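Local coordinates for glycosyl hydrolase family 2, TIM barrel domain protein (PDB 6ED2) that probably hydrolyses beta-glucuronides, serving as a beta-glucuronidase of glycosyl hydrolase family 2 in a human gut bacterium, at residues R426-P431 with L463-R468; P455-A460 with R468-T473; W267-A272 with F307-S312; L274-I279 with L292-I297. All blocks are in the same frame, centred on the assembly; numbering follows the deposited sequence.

Contacts 1 and 2 belong to the TIM barrel, contact 4 to the beta domain before it, and contact 3 joins the two. Contacts 1 and 2 share Arg468, their centres about 12 Å apart. Pro431 of contact 1 links three of the sites: its CG lies 3.6 Å from Trp267 NE1 of contact 3 and also packs on Leu274 and Gly296 of contact 4. Contact 4 is nested inside the chain loop closed by contact 3, and Trp267 N probably hydrogen-bonds Ile297 O between them, at 2.9 Å. Of the four, contact 4 borders a bound magnesium ion, the side chain of Val278 standing about 4 Å from it.

Contact 1: R426-P431 with L463-R468; sequences RDKNHP and LDPQKR
The carbonyl oxygen of Lys428 is gripped by two nitrogens of one guanidinium. Arg468 reaches it end-on: NH2 lies 2.9 Å from Lys428 O, in the carbonyl plane and on a lone pair, whereas Arg468 NH1, 3.2 Å from Lys428 O, comes from above that plane. The oxygen stays close to the guanidinium plane, so both N-H groups converge on it from the edge.

Asp464 sets the aim of the arginine. The Arg468 chain bends at its third torsion (chi3 -71°), bringing NE to within 2.9 Å of Asp464 OD2 while NH2 stands 2.8 Å from Asp464 OD1, a side-on salt bridge that fixes the flat group's rotation. Within the type I turn, Gln466 N donates to OD1 of this carboxylate, making an Asx turn, and just beyond it Arg468 N donates to OD2. An aspartate suits this place because its short side chain keeps the carboxylate close to both backbone N-H groups, which approach from above its plane.

Gln466 OE1 rests over the guanidinium face, 3.3 Å above its plane, and is hydrogen-bonded by Arg298. Gln466 NE2 donates to a water weakly bonded to His430 O. Lys428 CD comes 4.3 Å from Pro465 CD, a loose apolar touch, while the Lys428 ammonium pairs with Asp212 and Asp425.

Arg468 NH1 also donates to Val433 O, and Trp436 NE1 to Asp464 OD2. Amid so many donors, the Asp464 carboxylate is likely to remain ionised, and through Arg468 it ties the turn that follows helix 409-427 to the loop before strand 470-474.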
# COMPACT_ATOMS: atom_id res chain seq x y z
N ARG A 426 -33.40 -11.05 -25.29
CA ARG A 426 -32.98 -9.67 -25.01
C ARG A 426 -31.80 -9.24 -25.88
O ARG A 426 -31.76 -8.10 -26.34
CB ARG A 426 -32.62 -9.52 -23.53
CG ARG A 426 -32.48 -8.05 -23.06
CD ARG A 426 -31.84 -8.00 -21.67
NE ARG A 426 -30.45 -8.44 -21.75
CZ ARG A 426 -29.55 -8.28 -20.78
NH1 ARG A 426 -29.88 -7.68 -19.64
NH2 ARG A 426 -28.30 -8.71 -20.96
N ASP A 427 -30.86 -10.15 -26.14
CA ASP A 427 -29.56 -9.75 -26.64
C ASP A 427 -29.31 -10.12 -28.10
O ASP A 427 -28.26 -9.75 -28.64
CB ASP A 427 -28.45 -10.35 -25.75
CG ASP A 427 -28.51 -9.79 -24.34
OD1 ASP A 427 -29.24 -8.79 -24.13
OD2 ASP A 427 -27.85 -10.33 -23.42
N LYS A 428 -30.25 -10.78 -28.76
CA LYS A 428 -29.93 -11.38 -30.06
C LYS A 428 -29.64 -10.36 -31.14
O LYS A 428 -28.97 -10.70 -32.13
CB LYS A 428 -31.07 -12.30 -30.52
CG LYS A 428 -32.40 -11.57 -30.76
CD LYS A 428 -33.60 -12.50 -30.64
CE LYS A 428 -34.92 -11.72 -30.63
NZ LYS A 428 -36.07 -12.57 -30.22
N ASN A 429 -30.08 -9.10 -31.00
CA ASN A 429 -29.86 -8.15 -32.09
C ASN A 429 -28.64 -7.26 -31.89
O ASN A 429 -28.41 -6.36 -32.70
CB ASN A 429 -31.11 -7.29 -32.30
CG ASN A 429 -32.27 -8.10 -32.83
OD1 ASN A 429 -32.15 -8.78 -33.85
ND2 ASN A 429 -33.40 -8.07 -32.12
N HIS A 430 -27.85 -7.49 -30.85
CA HIS A 430 -26.62 -6.73 -30.67
C HIS A 430 -25.57 -7.24 -31.65
O HIS A 430 -25.27 -8.43 -31.65
CB HIS A 430 -26.09 -6.88 -29.24
CG HIS A 430 -26.91 -6.17 -28.21
ND1 HIS A 430 -27.08 -4.80 -28.21
CD2 HIS A 430 -27.59 -6.64 -27.14
CE1 HIS A 430 -27.83 -4.46 -27.18
NE2 HIS A 430 -28.16 -5.55 -26.52
N PRO A 431 -25.00 -6.38 -32.49
CA PRO A 431 -23.87 -6.86 -33.31
C PRO A 431 -22.72 -7.35 -32.45
O PRO A 431 -22.01 -8.28 -32.85
CB PRO A 431 -23.49 -5.63 -34.14
CG PRO A 431 -23.99 -4.47 -33.35
CD PRO A 431 -25.26 -4.95 -32.70
N LEU A 463 -33.34 -20.87 -30.31
CA LEU A 463 -33.71 -19.49 -29.99
C LEU A 463 -32.99 -18.47 -30.85
O LEU A 463 -33.50 -17.36 -31.05
CB LEU A 463 -33.41 -19.18 -28.53
CG LEU A 463 -34.27 -19.83 -27.47
CD1 LEU A 463 -33.52 -19.68 -26.16
CD2 LEU A 463 -35.63 -19.15 -27.43
N ASP A 464 -31.80 -18.79 -31.34
CA ASP A 464 -30.98 -17.76 -31.96
C ASP A 464 -31.17 -17.78 -33.47
O ASP A 464 -30.68 -18.70 -34.14
CB ASP A 464 -29.51 -17.94 -31.61
CG ASP A 464 -28.64 -16.83 -32.17
OD1 ASP A 464 -29.19 -15.91 -32.80
OD2 ASP A 464 -27.41 -16.88 -32.00
N PRO A 465 -31.81 -16.76 -34.06
CA PRO A 465 -31.92 -16.72 -35.52
C PRO A 465 -30.58 -16.70 -36.21
O PRO A 465 -30.48 -17.09 -37.38
CB PRO A 465 -32.69 -15.41 -35.79
CG PRO A 465 -33.24 -14.99 -34.48
CD PRO A 465 -32.31 -15.52 -33.44
N GLN A 466 -29.53 -16.23 -35.54
CA GLN A 466 -28.23 -16.14 -36.18
C GLN A 466 -27.37 -17.37 -35.95
O GLN A 466 -26.29 -17.47 -36.54
CB GLN A 466 -27.47 -14.90 -35.69
CG GLN A 466 -28.17 -13.59 -36.05
CD GLN A 466 -27.46 -12.37 -35.48
OE1 GLN A 466 -26.24 -12.37 -35.29
NE2 GLN A 466 -28.22 -11.33 -35.20
N LYS A 467 -27.82 -18.31 -35.11
CA LYS A 467 -27.13 -19.59 -34.93
C LYS A 467 -25.67 -19.36 -34.52
O LYS A 467 -24.74 -19.95 -35.08
CB LYS A 467 -27.24 -20.44 -36.20
CG LYS A 467 -28.71 -20.73 -36.62
CD LYS A 467 -29.32 -21.81 -35.71
CE LYS A 467 -30.80 -22.12 -36.02
NZ LYS A 467 -31.75 -21.34 -35.15
N ARG A 468 -25.48 -18.48 -33.54
CA ARG A 468 -24.16 -18.16 -33.05
C ARG A 468 -23.62 -19.32 -32.21
O ARG A 468 -24.39 -20.04 -31.56
CB ARG A 468 -24.18 -16.89 -32.21
CG ARG A 468 -23.99 -15.63 -33.02
CD ARG A 468 -24.53 -14.42 -32.28
NE ARG A 468 -25.98 -14.42 -32.23
CZ ARG A 468 -26.73 -13.32 -32.10
NH1 ARG A 468 -26.15 -12.12 -31.97
NH2 ARG A 468 -28.05 -13.43 -32.10
O HOH W 1 -31.48 -11.74 -34.31
O HOH W 2 -26.90 -8.96 -34.27

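Contact 2: P455-A460 with R468-T473; sequences PLFELA and RPRTYT
This is a buried packing of helix on strand within the TIM barrel: helix 449-463 lies against strand 470-474, the axes of segments 455-460 and 470-473 approaching to 9.7 Å, and one polar bond crosses between them. Arg470 NH1 donates to Phe457 O at 2.7 Å, the oxygen lying in the guanidinium plane while the nitrogen stands well above the plane of the carbonyl.

The arginine methylenes run against the helix, Arg470 CD passing 3.8 Å from Ala460 CB, a methyl small enough to let the chain through, and the bend at chi3 (-63°) then turns the guanidinium to that carbonyl. Arg470 CB meets the ring of Phe457 at CD1, 3.9 Å away, and the same ring atom sits over one face of the guanidinium, toward its rim, the two planes too steeply inclined for a parallel stack. Phe457 CZ touches Tyr472 CD2 at 3.9 Å, the two side chains crossing at about a right angle; Phe453 adds an edge-to-face ring on Tyr472.

A leucine in place of Arg470 could still lean on the phenyl ring, but would probably leave Phe457 O without this donor and Asp490, the salt-bridge partner of the arginine, without its charged mate. A water donates to both Ala460 O and Arg468 O.

Strand 433-440, helix 449-463 and parallel strand 470-474 form the beta-alpha-beta crossover that repeats around a TIM barrel.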
# COMPACT_ATOMS: atom_id res chain seq x y z
N PRO A 455 -30.84 -30.78 -23.82
CA PRO A 455 -31.92 -29.82 -24.11
C PRO A 455 -31.47 -28.36 -24.03
O PRO A 455 -32.01 -27.53 -24.75
CB PRO A 455 -32.98 -30.15 -23.06
CG PRO A 455 -32.21 -30.76 -21.93
CD PRO A 455 -31.12 -31.55 -22.59
N LEU A 456 -30.47 -28.04 -23.19
CA LEU A 456 -30.03 -26.64 -23.09
C LEU A 456 -29.37 -26.18 -24.37
O LEU A 456 -29.65 -25.10 -24.88
CB LEU A 456 -29.07 -26.46 -21.93
CG LEU A 456 -29.74 -26.09 -20.62
CD1 LEU A 456 -28.66 -26.11 -19.57
CD2 LEU A 456 -30.42 -24.73 -20.70
N PHE A 457 -28.44 -26.99 -24.89
CA PHE A 457 -27.77 -26.61 -26.12
C PHE A 457 -28.72 -26.64 -27.30
O PHE A 457 -28.54 -25.87 -28.25
CB PHE A 457 -26.56 -27.52 -26.35
CG PHE A 457 -25.37 -27.14 -25.51
CD1 PHE A 457 -24.34 -26.38 -26.04
CD2 PHE A 457 -25.31 -27.52 -24.17
CE1 PHE A 457 -23.25 -26.02 -25.27
CE2 PHE A 457 -24.24 -27.15 -23.38
CZ PHE A 457 -23.20 -26.40 -23.94
N GLU A 458 -29.74 -27.50 -27.26
CA GLU A 458 -30.73 -27.48 -28.34
C GLU A 458 -31.56 -26.20 -28.29
O GLU A 458 -31.79 -25.56 -29.32
CB GLU A 458 -31.63 -28.73 -28.24
CG GLU A 458 -31.16 -29.90 -29.13
CD GLU A 458 -31.60 -31.31 -28.64
OE1 GLU A 458 -30.95 -32.30 -29.06
OE2 GLU A 458 -32.59 -31.45 -27.86
N LEU A 459 -32.00 -25.81 -27.09
CA LEU A 459 -32.73 -24.55 -26.93
C LEU A 459 -31.93 -23.36 -27.45
O LEU A 459 -32.46 -22.51 -28.17
CB LEU A 459 -33.10 -24.36 -25.46
CG LEU A 459 -34.01 -23.18 -25.13
CD1 LEU A 459 -35.34 -23.26 -25.92
CD2 LEU A 459 -34.25 -23.12 -23.62
N ALA A 460 -30.63 -23.30 -27.12
CA ALA A 460 -29.82 -22.17 -27.56
C ALA A 460 -29.71 -22.12 -29.07
O ALA A 460 -29.64 -21.04 -29.66
CB ALA A 460 -28.41 -22.24 -26.94
N ARG A 468 -25.48 -18.48 -33.54
CA ARG A 468 -24.16 -18.16 -33.05
C ARG A 468 -23.62 -19.32 -32.21
O ARG A 468 -24.39 -20.04 -31.56
CB ARG A 468 -24.18 -16.89 -32.21
CG ARG A 468 -23.99 -15.63 -33.02
CD ARG A 468 -24.53 -14.42 -32.28
NE ARG A 468 -25.98 -14.42 -32.23
CZ ARG A 468 -26.73 -13.32 -32.10
NH1 ARG A 468 -26.15 -12.12 -31.97
NH2 ARG A 468 -28.05 -13.43 -32.10
N PRO A 469 -22.30 -19.49 -32.17
CA PRO A 469 -21.71 -20.66 -31.49
C PRO A 469 -22.02 -20.70 -30.00
O PRO A 469 -22.19 -19.66 -29.35
CB PRO A 469 -20.21 -20.50 -31.74
CG PRO A 469 -20.03 -19.05 -32.13
CD PRO A 469 -21.29 -18.66 -32.84
N ARG A 470 -22.12 -21.92 -29.46
CA ARG A 470 -22.45 -22.16 -28.06
C ARG A 470 -21.27 -22.80 -27.33
O ARG A 470 -20.55 -23.62 -27.91
CB ARG A 470 -23.68 -23.06 -27.90
CG ARG A 470 -24.90 -22.62 -28.70
CD ARG A 470 -25.74 -23.85 -29.08
NE ARG A 470 -24.97 -24.73 -29.95
CZ ARG A 470 -25.32 -25.97 -30.29
NH1 ARG A 470 -26.45 -26.48 -29.83
NH2 ARG A 470 -24.55 -26.68 -31.10
N THR A 471 -21.08 -22.41 -26.07
CA THR A 471 -19.97 -22.90 -25.26
C THR A 471 -20.43 -22.96 -23.81
O THR A 471 -21.56 -22.61 -23.48
CB THR A 471 -18.72 -22.00 -25.41
OG1 THR A 471 -17.56 -22.70 -24.91
CG2 THR A 471 -18.87 -20.69 -24.63
N TYR A 472 -19.54 -23.44 -22.96
CA TYR A 472 -19.68 -23.36 -21.51
C TYR A 472 -18.27 -23.51 -20.97
O TYR A 472 -17.40 -24.05 -21.64
CB TYR A 472 -20.59 -24.45 -20.95
CG TYR A 472 -19.93 -25.81 -20.81
CD1 TYR A 472 -19.43 -26.25 -19.58
CD2 TYR A 472 -19.83 -26.67 -21.91
CE1 TYR A 472 -18.84 -27.50 -19.44
CE2 TYR A 472 -19.23 -27.93 -21.78
CZ TYR A 472 -18.75 -28.34 -20.55
OH TYR A 472 -18.17 -29.59 -20.44
N THR A 473 -18.02 -23.00 -19.76
CA THR A 473 -16.64 -23.00 -19.30
C THR A 473 -16.37 -24.24 -18.46
O THR A 473 -17.18 -24.64 -17.62
CB THR A 473 -16.30 -21.73 -18.52
OG1 THR A 473 -17.06 -21.70 -17.31
CG2 THR A 473 -16.63 -20.50 -19.36
O HOH W 3 -27.04 -20.93 -31.63

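Contact 3: W267-A272 with F307-S312; sequences WNVHAA and FLLNGS
The type II turn starting at Asn268 faces the type I' turn starting at Leu309, the CA atoms of these two residues being 7.6 Å apart. The second turn closes a two-residue beta hairpin, with Leu309 and Ser312 hydrogen-bonded to each other in both directions, and its far strand, 312-320, runs on into the TIM barrel. Asn310 and Gly311 are the classic pair for the two centre positions of a type I' turn, both with positive phi: asparagine tolerates the left-handed conformation better than most residues, and glycine has no side chain to be strained by it.

Asn310 also carries the polar link. Its ND2 donates to Trp267 O at 2.8 Å, with the oxygen near the amide plane and the nitrogen tilted 34° from the carbonyl plane. The other end of the amide is occupied too, since OD1 accepts from Thr299 N, and the two bonds together hold the flat group in its rotation. A valine here would probably leave Trp267 O without its donor and Thr299 N without its acceptor, and fit the left-handed turn poorly.

Trp267 NE1 is bonded to Asp368 O, so the indole is anchored on the barrel side while its six-membered ring approaches Leu309, CZ3 to CD2 4.5 Å. Val269 packs on Leu373 of barrel strand 373-377.

Leu309 extends toward the loop with CG anti to the backbone N (chi1 173°), and its CD2 methyl ends 3.5 Å from Val269 CG2 and 3.8 Å from Val269 N.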
# COMPACT_ATOMS: atom_id res chain seq x y z
N TRP A 267 -20.09 -3.67 -39.68
CA TRP A 267 -19.63 -3.58 -38.30
C TRP A 267 -18.43 -4.50 -38.10
O TRP A 267 -18.47 -5.68 -38.47
CB TRP A 267 -20.79 -3.97 -37.39
CG TRP A 267 -20.60 -3.78 -35.93
CD1 TRP A 267 -21.11 -2.77 -35.15
CD2 TRP A 267 -19.91 -4.67 -35.04
NE1 TRP A 267 -20.75 -2.97 -33.83
CE2 TRP A 267 -20.01 -4.13 -33.74
CE3 TRP A 267 -19.20 -5.87 -35.23
CZ2 TRP A 267 -19.43 -4.74 -32.63
CZ3 TRP A 267 -18.63 -6.48 -34.12
CH2 TRP A 267 -18.75 -5.92 -32.84
N ASN A 268 -17.36 -3.96 -37.53
CA ASN A 268 -16.11 -4.69 -37.39
C ASN A 268 -15.49 -4.45 -36.02
O ASN A 268 -15.79 -3.46 -35.34
CB ASN A 268 -15.11 -4.28 -38.47
CG ASN A 268 -14.94 -5.35 -39.50
OD1 ASN A 268 -14.48 -6.46 -39.19
ND2 ASN A 268 -15.33 -5.03 -40.74
N VAL A 269 -14.60 -5.36 -35.62
CA VAL A 269 -13.88 -5.23 -34.35
C VAL A 269 -13.15 -3.90 -34.32
O VAL A 269 -12.39 -3.58 -35.25
CB VAL A 269 -12.91 -6.41 -34.16
CG1 VAL A 269 -11.76 -6.01 -33.22
CG2 VAL A 269 -13.63 -7.59 -33.60
N HIS A 270 -13.37 -3.12 -33.27
CA HIS A 270 -12.78 -1.79 -33.10
C HIS A 270 -13.10 -0.85 -34.26
O HIS A 270 -12.48 0.20 -34.39
CB HIS A 270 -11.25 -1.88 -32.90
CG HIS A 270 -10.84 -2.65 -31.67
ND1 HIS A 270 -9.72 -3.45 -31.64
CD2 HIS A 270 -11.41 -2.74 -30.45
CE1 HIS A 270 -9.61 -3.99 -30.44
NE2 HIS A 270 -10.62 -3.57 -29.70
N ALA A 271 -14.06 -1.20 -35.10
CA ALA A 271 -14.43 -0.39 -36.25
C ALA A 271 -15.94 -0.54 -36.44
O ALA A 271 -16.43 -0.97 -37.47
CB ALA A 271 -13.66 -0.80 -37.50
N ALA A 272 -16.69 -0.19 -35.41
CA ALA A 272 -18.12 -0.40 -35.45
C ALA A 272 -18.77 0.53 -36.46
O ALA A 272 -18.27 1.62 -36.74
CB ALA A 272 -18.73 -0.17 -34.07
N PHE A 307 -12.82 -18.52 -35.54
CA PHE A 307 -13.89 -17.53 -35.38
C PHE A 307 -13.85 -16.58 -36.57
O PHE A 307 -12.90 -15.80 -36.72
CB PHE A 307 -13.71 -16.75 -34.07
CG PHE A 307 -13.81 -17.59 -32.83
CD1 PHE A 307 -15.02 -18.16 -32.46
CD2 PHE A 307 -12.69 -17.84 -32.05
CE1 PHE A 307 -15.12 -18.97 -31.34
CE2 PHE A 307 -12.78 -18.64 -30.92
CZ PHE A 307 -13.99 -19.22 -30.56
N LEU A 308 -14.88 -16.61 -37.42
CA LEU A 308 -14.92 -15.76 -38.60
C LEU A 308 -15.91 -14.62 -38.38
O LEU A 308 -17.11 -14.86 -38.19
CB LEU A 308 -15.29 -16.55 -39.85
CG LEU A 308 -14.25 -17.58 -40.33
CD1 LEU A 308 -14.69 -18.16 -41.68
CD2 LEU A 308 -12.86 -16.97 -40.42
N LEU A 309 -15.40 -13.39 -38.42
CA LEU A 309 -16.20 -12.18 -38.36
C LEU A 309 -16.17 -11.54 -39.74
O LEU A 309 -15.10 -11.15 -40.21
CB LEU A 309 -15.65 -11.21 -37.30
CG LEU A 309 -16.29 -9.82 -37.23
CD1 LEU A 309 -17.76 -9.92 -36.88
CD2 LEU A 309 -15.57 -8.97 -36.19
N ASN A 310 -17.34 -11.43 -40.37
CA ASN A 310 -17.41 -10.95 -41.75
C ASN A 310 -16.47 -11.74 -42.65
O ASN A 310 -15.83 -11.20 -43.56
CB ASN A 310 -17.12 -9.45 -41.83
CG ASN A 310 -18.09 -8.64 -41.00
OD1 ASN A 310 -19.24 -9.03 -40.82
ND2 ASN A 310 -17.63 -7.51 -40.47
N GLY A 311 -16.37 -13.04 -42.39
CA GLY A 311 -15.55 -13.91 -43.22
C GLY A 311 -14.06 -13.84 -42.97
O GLY A 311 -13.31 -14.47 -43.71
N SER A 312 -13.61 -13.09 -41.96
CA SER A 312 -12.19 -13.03 -41.61
C SER A 312 -11.95 -13.53 -40.19
O SER A 312 -12.74 -13.22 -39.29
CB SER A 312 -11.64 -11.60 -41.74
OG SER A 312 -11.20 -11.36 -43.06

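Contact 4: L274-I279 with L292-I297; sequences LYDLVI and LDRIGI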
# COMPACT_ATOMS: atom_id res chain seq x y z
N LEU A 274 -23.03 1.46 -37.08
CA LEU A 274 -24.41 1.18 -36.70
C LEU A 274 -25.35 1.91 -37.64
O LEU A 274 -25.05 3.02 -38.10
CB LEU A 274 -24.67 1.58 -35.24
CG LEU A 274 -23.89 0.76 -34.21
CD1 LEU A 274 -24.14 1.25 -32.79
CD2 LEU A 274 -24.22 -0.75 -34.32
N TYR A 275 -26.47 1.27 -37.96
CA TYR A 275 -27.55 1.85 -38.74
C TYR A 275 -28.76 2.05 -37.83
O TYR A 275 -28.92 1.35 -36.83
CB TYR A 275 -27.96 0.96 -39.91
CG TYR A 275 -27.01 0.97 -41.08
CD1 TYR A 275 -27.24 1.78 -42.20
CD2 TYR A 275 -25.90 0.13 -41.10
CE1 TYR A 275 -26.37 1.76 -43.30
CE2 TYR A 275 -25.04 0.10 -42.18
CZ TYR A 275 -25.27 0.92 -43.27
OH TYR A 275 -24.39 0.87 -44.33
N ASP A 276 -29.62 2.97 -38.21
CA ASP A 276 -30.81 3.25 -37.42
C ASP A 276 -31.98 2.46 -38.00
O ASP A 276 -32.27 2.56 -39.20
CB ASP A 276 -31.11 4.75 -37.40
CG ASP A 276 -30.05 5.53 -36.65
OD1 ASP A 276 -29.83 5.24 -35.46
OD2 ASP A 276 -29.41 6.41 -37.25
N LEU A 277 -32.63 1.68 -37.15
CA LEU A 277 -33.73 0.82 -37.54
C LEU A 277 -35.03 1.46 -37.07
O LEU A 277 -35.15 1.84 -35.90
CB LEU A 277 -33.56 -0.58 -36.94
CG LEU A 277 -34.57 -1.67 -37.32
CD1 LEU A 277 -34.49 -1.99 -38.81
CD2 LEU A 277 -34.29 -2.92 -36.52
N VAL A 278 -36.00 1.58 -37.98
CA VAL A 278 -37.31 2.15 -37.67
C VAL A 278 -38.38 1.10 -37.99
O VAL A 278 -38.58 0.75 -39.15
CB VAL A 278 -37.57 3.43 -38.46
CG1 VAL A 278 -38.94 4.02 -38.11
CG2 VAL A 278 -36.46 4.43 -38.21
N ILE A 279 -39.08 0.63 -36.96
CA ILE A 279 -40.16 -0.32 -37.12
C ILE A 279 -41.47 0.36 -36.76
O ILE A 279 -41.64 0.84 -35.64
CB ILE A 279 -39.97 -1.57 -36.24
CG1 ILE A 279 -38.58 -2.19 -36.40
CG2 ILE A 279 -41.08 -2.58 -36.53
CD1 ILE A 279 -38.29 -3.22 -35.34
N LEU A 292 -37.59 1.87 -32.28
CA LEU A 292 -36.36 2.41 -32.81
C LEU A 292 -35.17 1.69 -32.18
O LEU A 292 -35.15 1.45 -30.97
CB LEU A 292 -36.25 3.92 -32.54
CG LEU A 292 -37.37 4.82 -33.08
CD1 LEU A 292 -37.32 6.19 -32.39
CD2 LEU A 292 -37.23 4.99 -34.59
N ASP A 293 -34.19 1.35 -32.99
CA ASP A 293 -33.03 0.64 -32.48
C ASP A 293 -31.88 0.90 -33.44
O ASP A 293 -32.05 1.55 -34.48
CB ASP A 293 -33.32 -0.85 -32.30
CG ASP A 293 -32.44 -1.51 -31.23
OD1 ASP A 293 -31.46 -0.88 -30.75
OD2 ASP A 293 -32.72 -2.69 -30.89
N ARG A 294 -30.71 0.44 -33.05
CA ARG A 294 -29.52 0.54 -33.88
C ARG A 294 -28.94 -0.85 -34.02
O ARG A 294 -28.87 -1.61 -33.05
CB ARG A 294 -28.52 1.49 -33.27
CG ARG A 294 -29.12 2.86 -33.04
CD ARG A 294 -28.18 3.75 -32.28
NE ARG A 294 -27.12 4.28 -33.12
CZ ARG A 294 -25.88 4.50 -32.69
NH1 ARG A 294 -25.56 4.21 -31.42
NH2 ARG A 294 -24.97 4.99 -33.52
N ILE A 295 -28.55 -1.21 -35.25
CA ILE A 295 -28.06 -2.54 -35.55
C ILE A 295 -26.76 -2.41 -36.34
O ILE A 295 -26.51 -1.41 -37.01
CB ILE A 295 -29.07 -3.37 -36.35
CG1 ILE A 295 -29.33 -2.72 -37.70
CG2 ILE A 295 -30.35 -3.55 -35.58
CD1 ILE A 295 -30.47 -3.38 -38.49
N GLY A 296 -25.94 -3.43 -36.25
CA GLY A 296 -24.71 -3.51 -37.01
C GLY A 296 -24.79 -4.67 -37.98
O GLY A 296 -25.34 -5.72 -37.66
N ILE A 297 -24.26 -4.46 -39.18
CA ILE A 297 -24.28 -5.46 -40.24
C ILE A 297 -22.99 -6.25 -40.15
O ILE A 297 -21.91 -5.76 -40.50
CB ILE A 297 -24.45 -4.81 -41.62
CG1 ILE A 297 -25.76 -4.00 -41.66
CG2 ILE A 297 -24.47 -5.87 -42.70
CD1 ILE A 297 -26.01 -3.38 -43.03
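Leu292 opens the pairing by laying its CD2 methyl 3.7 Å from Val278 CG2, the two side chains running alongside each other in a non-hydrogen-bonded pair of the antiparallel hairpin. The side chain of Val278 is about 4 Å from the magnesium ion bound at Thr239 and Glu241, and Phe153 of a second subunit packs on Leu292.

Asp293 next forms a hydrogen-bonded pair with Leu277, whose N donates to Asp293 O at 2.7 Å. Its carboxylate turns to other partners, OD1 taking Arg294 N and OD2 the hydroxyl of Tyr213.

Arg294 lies beside Asp276, pointing the same way, and their salt bridge is long: 3.7 Å from Arg294 NE to Asp276 OD1. The bend at chi3 (77°) brings one guanidinium face over Leu274 CD1, while NH1 finds a firmer charge in Glu369.

Ile295 pairs with Tyr275 through a backbone bond as straight as the Leu277-Asp293 one, Tyr275 N to Ile295 O 2.8 Å with 172° at the hydrogen. Ile295 CG2 meets Leu277 CD2 at 4.1 Å on the face that also packs against Tyr213 and Ile226, where branched apolar residues fill a beta-sandwich interior.

Gly296 lets Leu274 CD2 close to 3.7 Å from its N; a beta carbon would be tight there. Ile297 then brings CD1 to 3.7 Å from Tyr275 CE2, next to a ring whose hydroxyl is bonded to Arg265 N.

The face of Tyr275, Leu277 and Ile295 is thus mostly apolar but admits Asp293, whose OD2 has its mate in Tyr213; the other mixes the Val278-Leu292 pair with the loosely joined charges of Asp276 and Arg294.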